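Pectate lyase 1 (Juniperus ashei, PDB 1PXZ) cleaves pectate weakly by an eliminative, calcium-dependent reaction and is the major allergen of mountain cedar pollen. Local coordinates at residues L68-S73 with K90-R95; I117-H122 with W162-S167. All blocks are in the same frame, centred on the assembly; numbering follows the deposited sequence.

Contact 1 of 2, residues L68-S73 with K90-R95; sequences LWIIFS and KTIDGR
Thr91 covers one face of the Trp69 indole, and these two residues bury the most surface where strands 68-72 and 90-93 run parallel. Its CG2, anti to the backbone N, sits over the six-membered ring, 3.7 Å from the centroid and 17° off the normal, a CH-pi contact. A beta-branched threonine suits the spot: the methyl covers the ring, while OG1, over the same face, bonds to the backbone N of Gly35.

Trp69 has CG anti to its own N (chi1 -167°), which places the ring beside the carbonyl carbon, standing out from the sheet, where NE1 meets Asp93 of the neighbouring strand. There NE1 gives an almost straight bond of 2.9 Å to Asp93 OD2, in the ring plane and on the anti lone pair, with ring and carboxylate nearly perpendicular. Arg95 grips the carboxylate side-on, NE to OD1 at 2.9 Å and NH2 to OD2. OD1 also takes the backbone N of Arg95 in an Asx turn, and Arg18 adds a salt bridge to OD2; so many donors would favour an ionised aspartate.

These strands belong to successive coils of the right-handed parallel beta-helix, where side chains in register stack coil upon coil. On the face opposite Trp69, Ile70 CD1 meets Ile92 CG1 at 4.2 Å. Phe72 follows, the edge of its ring at Ile92 CG2, CZ at 3.7 Å. Between the backbones, Ile70 N donates to Thr91 O at 2.7 Å and Ile70 O accepts from Asp93 N.

Contact 2 of 2, residues I117-H122 with W162-S167; sequences ILHSLH and WIDHNS
Ile117 lays its CD1 against the rim of the Trp162 indole, 3.9 Å from CE3 and near the ring plane, the two side chains alongside each other on the face they share with His119 and Asp164. The indole NE1 bonds to Ser188 OG, so a tryptophan offers both an apolar rim and a donor here.

Two residues on, the His119 imidazole and the Asp164 carboxylate are nearly coplanar, 12° apart. Both have CG anti to the backbone N, and so run side by side until ND1 donates to the anti lone pair of OD2 at 2.9 Å; the bond is bent, with 134° at the hydrogen. Asp164 OD1 is held by Ser188 and Asn189, which helps fix the carboxylate's rotation.

Beyond the strands both segments turn, and Asn166 bridges them with both ends of its amide. ND2 reaches Leu118 O at 3.1 Å, from above the carbonyl plane, while OD1 takes Leu121 N at 2.9 Å on a lone pair. Leu118 O thus has two donors, since Asp164 N meets it at 2.9 Å nearly along the C=O axis. Ser120 and His165, with positive phi, make the bends, after which Ser167 N bonds to Leu121 O. An asparagine at the turn that bonds to the strand end and turn of the preceding coil, with Asn190 stacked on it in the next, is characteristic of the pectate lyase parallel beta-helix.

In the fold
Contact 1 and contact 2 sit side by side on the parallel beta-helix, their centres about 10 Å apart, because strands 90-93 and 114-119 are neighbours. Probable backbone hydrogen bonds join them, Ile92 N to Ile117 O at 2.9 Å and Gly94 N to His119 O at 2.8 Å. Side chains continue the stacking: Thr91 rests on Ile117, Ile92 on Leu118, and Arg95 CD packs 3.1 Å from His119 NE2. Contact 1 lies away from the annotated sites, although residues 71-73 begin an experimentally mapped IgE-binding region. Contact 2 is nearer the calcium site inferred by similarity: the side chain of Ile163 is about 9 Å from that of Asp177, a calcium ligand by similarity.

Contact 1 of 2, residues L68-S73 with K90-R95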
# COMPACT_ATOMS: atom_id res chain seq x y z
N LEU A 68 -13.23 -12.83 -8.41
CA LEU A 68 -14.38 -12.41 -7.61
C LEU A 68 -14.20 -10.96 -7.15
O LEU A 68 -13.06 -10.60 -6.85
CB LEU A 68 -14.54 -13.26 -6.35
CG LEU A 68 -15.00 -14.71 -6.53
CD1 LEU A 68 -15.07 -15.38 -5.16
CD2 LEU A 68 -16.33 -14.76 -7.27
N TRP A 69 -15.32 -10.26 -7.10
CA TRP A 69 -15.33 -8.89 -6.58
C TRP A 69 -16.03 -8.97 -5.23
O TRP A 69 -17.27 -9.07 -5.22
CB TRP A 69 -15.99 -7.95 -7.59
CG TRP A 69 -15.77 -6.50 -7.30
CD1 TRP A 69 -16.34 -5.76 -6.31
CD2 TRP A 69 -14.90 -5.60 -8.01
NE1 TRP A 69 -15.89 -4.46 -6.36
CE2 TRP A 69 -15.00 -4.34 -7.39
CE3 TRP A 69 -14.04 -5.76 -9.11
CZ2 TRP A 69 -14.29 -3.22 -7.82
CZ3 TRP A 69 -13.33 -4.64 -9.54
CH2 TRP A 69 -13.47 -3.41 -8.89
N ILE A 70 -15.24 -8.94 -4.17
CA ILE A 70 -15.80 -9.18 -2.83
C ILE A 70 -16.29 -7.90 -2.16
O ILE A 70 -15.60 -6.89 -2.09
CB ILE A 70 -14.75 -9.91 -1.97
CG1 ILE A 70 -14.36 -11.25 -2.59
CG2 ILE A 70 -15.21 -10.06 -0.53
CD1 ILE A 70 -13.00 -11.76 -2.10
N ILE A 71 -17.55 -7.99 -1.70
CA ILE A 71 -18.20 -6.87 -1.01
C ILE A 71 -18.82 -7.36 0.30
O ILE A 71 -18.81 -8.56 0.58
CB ILE A 71 -19.32 -6.25 -1.85
CG1 ILE A 71 -20.41 -7.29 -2.20
CG2 ILE A 71 -18.79 -5.61 -3.12
CD1 ILE A 71 -21.66 -6.66 -2.76
N PHE A 72 -19.34 -6.46 1.13
CA PHE A 72 -19.75 -6.88 2.48
C PHE A 72 -21.21 -6.51 2.74
O PHE A 72 -21.60 -5.39 2.41
CB PHE A 72 -18.82 -6.24 3.50
CG PHE A 72 -17.36 -6.69 3.39
CD1 PHE A 72 -16.53 -6.12 2.44
CD2 PHE A 72 -16.83 -7.66 4.22
CE1 PHE A 72 -15.20 -6.52 2.31
CE2 PHE A 72 -15.51 -8.06 4.09
CZ PHE A 72 -14.67 -7.48 3.14
N SER A 73 -22.00 -7.43 3.28
CA SER A 73 -23.44 -7.23 3.44
C SER A 73 -23.78 -6.29 4.58
O SER A 73 -24.89 -5.77 4.73
CB SER A 73 -24.11 -8.59 3.70
OG SER A 73 -23.78 -9.00 5.02
N LYS A 90 -8.65 -10.87 -7.53
CA LYS A 90 -9.63 -10.62 -6.48
C LYS A 90 -9.69 -9.11 -6.23
O LYS A 90 -8.63 -8.50 -6.31
CB LYS A 90 -9.26 -11.28 -5.15
CG LYS A 90 -9.25 -12.80 -5.14
CD LYS A 90 -10.64 -13.36 -5.40
CE LYS A 90 -10.59 -14.88 -5.52
NZ LYS A 90 -9.96 -15.25 -6.83
N THR A 91 -10.86 -8.58 -5.92
CA THR A 91 -11.02 -7.25 -5.33
C THR A 91 -11.65 -7.46 -3.96
O THR A 91 -12.61 -8.23 -3.87
CB THR A 91 -11.90 -6.32 -6.17
OG1 THR A 91 -11.22 -6.12 -7.41
CG2 THR A 91 -12.10 -4.98 -5.48
N ILE A 92 -11.09 -6.83 -2.94
CA ILE A 92 -11.86 -6.76 -1.67
C ILE A 92 -12.27 -5.31 -1.56
O ILE A 92 -11.41 -4.44 -1.46
CB ILE A 92 -11.04 -7.30 -0.51
CG1 ILE A 92 -10.46 -8.69 -0.84
CG2 ILE A 92 -11.83 -7.29 0.79
CD1 ILE A 92 -9.69 -9.31 0.32
N ASP A 93 -13.57 -5.05 -1.64
CA ASP A 93 -14.11 -3.70 -1.79
C ASP A 93 -14.97 -3.34 -0.58
O ASP A 93 -16.09 -3.85 -0.46
CB ASP A 93 -14.88 -3.65 -3.12
CG ASP A 93 -15.72 -2.43 -3.40
OD1 ASP A 93 -15.65 -1.40 -2.70
OD2 ASP A 93 -16.53 -2.44 -4.36
N GLY A 94 -14.49 -2.48 0.31
CA GLY A 94 -15.23 -2.06 1.49
C GLY A 94 -16.21 -0.92 1.34
O GLY A 94 -16.77 -0.40 2.31
N ARG A 95 -16.46 -0.43 0.12
CA ARG A 95 -17.40 0.66 -0.06
C ARG A 95 -18.80 0.19 0.34
O ARG A 95 -19.17 -0.90 -0.08
CB ARG A 95 -17.45 1.18 -1.51
CG ARG A 95 -16.14 1.95 -1.84
CD ARG A 95 -16.13 2.26 -3.34
NE ARG A 95 -16.13 1.04 -4.15
CZ ARG A 95 -16.12 1.02 -5.48
NH1 ARG A 95 -16.10 2.17 -6.15
NH2 ARG A 95 -16.13 -0.14 -6.14
O HOH W 1 -18.55 -3.70 0.61

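Contact 2 of 2, residues I117-H122 with W162-S167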
# COMPACT_ATOMS: atom_id res chain seq x y z
N ILE A 117 -6.84 -6.04 -5.95
CA ILE A 117 -7.23 -4.72 -5.52
C ILE A 117 -7.75 -4.78 -4.08
O ILE A 117 -8.67 -5.54 -3.79
CB ILE A 117 -8.31 -4.09 -6.42
CG1 ILE A 117 -7.84 -3.90 -7.88
CG2 ILE A 117 -8.82 -2.78 -5.85
CD1 ILE A 117 -8.98 -3.48 -8.79
N LEU A 118 -7.16 -3.98 -3.20
CA LEU A 118 -7.67 -3.90 -1.82
C LEU A 118 -8.15 -2.47 -1.64
O LEU A 118 -7.32 -1.57 -1.73
CB LEU A 118 -6.62 -4.25 -0.79
CG LEU A 118 -5.99 -5.64 -0.91
CD1 LEU A 118 -4.82 -5.77 0.05
CD2 LEU A 118 -7.03 -6.73 -0.66
N HIS A 119 -9.44 -2.28 -1.40
CA HIS A 119 -9.96 -0.93 -1.42
C HIS A 119 -11.00 -0.68 -0.33
O HIS A 119 -11.90 -1.51 -0.13
CB HIS A 119 -10.60 -0.73 -2.79
CG HIS A 119 -11.42 0.49 -3.00
ND1 HIS A 119 -10.87 1.70 -3.38
CD2 HIS A 119 -12.76 0.70 -2.92
CE1 HIS A 119 -11.84 2.60 -3.51
NE2 HIS A 119 -13.00 2.02 -3.22
N SER A 120 -10.85 0.45 0.31
CA SER A 120 -11.78 1.02 1.30
C SER A 120 -12.03 0.11 2.50
O SER A 120 -13.16 -0.04 2.99
CB SER A 120 -13.08 1.40 0.58
OG SER A 120 -13.84 2.29 1.38
N LEU A 121 -10.93 -0.44 2.99
CA LEU A 121 -10.92 -1.23 4.21
C LEU A 121 -10.27 -0.47 5.37
O LEU A 121 -9.33 0.31 5.22
CB LEU A 121 -10.13 -2.53 4.04
CG LEU A 121 -10.51 -3.41 2.85
CD1 LEU A 121 -9.54 -4.56 2.67
CD2 LEU A 121 -11.96 -3.87 3.04
N HIS A 122 -10.79 -0.75 6.57
CA HIS A 122 -10.05 -0.32 7.76
C HIS A 122 -9.18 -1.49 8.24
O HIS A 122 -9.75 -2.58 8.44
CB HIS A 122 -10.98 0.05 8.89
CG HIS A 122 -12.00 1.10 8.62
ND1 HIS A 122 -11.80 2.40 9.05
CD2 HIS A 122 -13.22 1.06 8.02
CE1 HIS A 122 -12.85 3.13 8.70
NE2 HIS A 122 -13.72 2.35 8.08
N TRP A 162 -3.01 -3.21 -6.33
CA TRP A 162 -3.42 -1.82 -6.10
C TRP A 162 -4.01 -1.75 -4.68
O TRP A 162 -5.00 -2.42 -4.44
CB TRP A 162 -4.42 -1.41 -7.15
CG TRP A 162 -4.87 0.01 -7.15
CD1 TRP A 162 -4.24 1.10 -6.59
CD2 TRP A 162 -6.07 0.51 -7.76
NE1 TRP A 162 -5.00 2.24 -6.83
CE2 TRP A 162 -6.12 1.89 -7.54
CE3 TRP A 162 -7.10 -0.13 -8.48
CZ2 TRP A 162 -7.18 2.67 -8.01
CZ3 TRP A 162 -8.14 0.66 -8.95
CH2 TRP A 162 -8.18 2.04 -8.72
N ILE A 163 -3.36 -0.96 -3.84
CA ILE A 163 -3.86 -0.76 -2.47
C ILE A 163 -4.40 0.66 -2.38
O ILE A 163 -3.58 1.59 -2.42
CB ILE A 163 -2.71 -1.05 -1.50
CG1 ILE A 163 -2.20 -2.50 -1.66
CG2 ILE A 163 -3.07 -0.76 -0.05
CD1 ILE A 163 -0.86 -2.61 -0.93
N ASP A 164 -5.72 0.83 -2.28
CA ASP A 164 -6.33 2.13 -2.51
C ASP A 164 -7.41 2.48 -1.50
O ASP A 164 -8.29 1.65 -1.23
CB ASP A 164 -6.97 2.11 -3.91
CG ASP A 164 -7.56 3.42 -4.36
OD1 ASP A 164 -6.83 4.42 -4.57
OD2 ASP A 164 -8.80 3.45 -4.50
N HIS A 165 -7.35 3.72 -0.99
CA HIS A 165 -8.37 4.22 -0.07
C HIS A 165 -8.57 3.33 1.15
O HIS A 165 -9.71 3.20 1.61
CB HIS A 165 -9.70 4.37 -0.84
CG HIS A 165 -9.86 5.70 -1.52
ND1 HIS A 165 -9.99 6.89 -0.84
CD2 HIS A 165 -9.92 6.04 -2.83
CE1 HIS A 165 -10.12 7.90 -1.69
NE2 HIS A 165 -10.08 7.42 -2.92
N ASN A 166 -7.51 2.74 1.70
CA ASN A 166 -7.66 2.07 3.00
C ASN A 166 -7.26 2.98 4.14
O ASN A 166 -6.46 3.89 3.95
CB ASN A 166 -6.79 0.82 3.04
CG ASN A 166 -7.20 -0.05 1.85
OD1 ASN A 166 -8.30 -0.60 1.88
ND2 ASN A 166 -6.36 -0.15 0.85
N SER A 167 -7.78 2.68 5.33
CA SER A 167 -7.37 3.34 6.57
C SER A 167 -6.55 2.38 7.42
O SER A 167 -7.08 1.37 7.90
CB SER A 167 -8.63 3.81 7.31
OG SER A 167 -9.16 4.92 6.61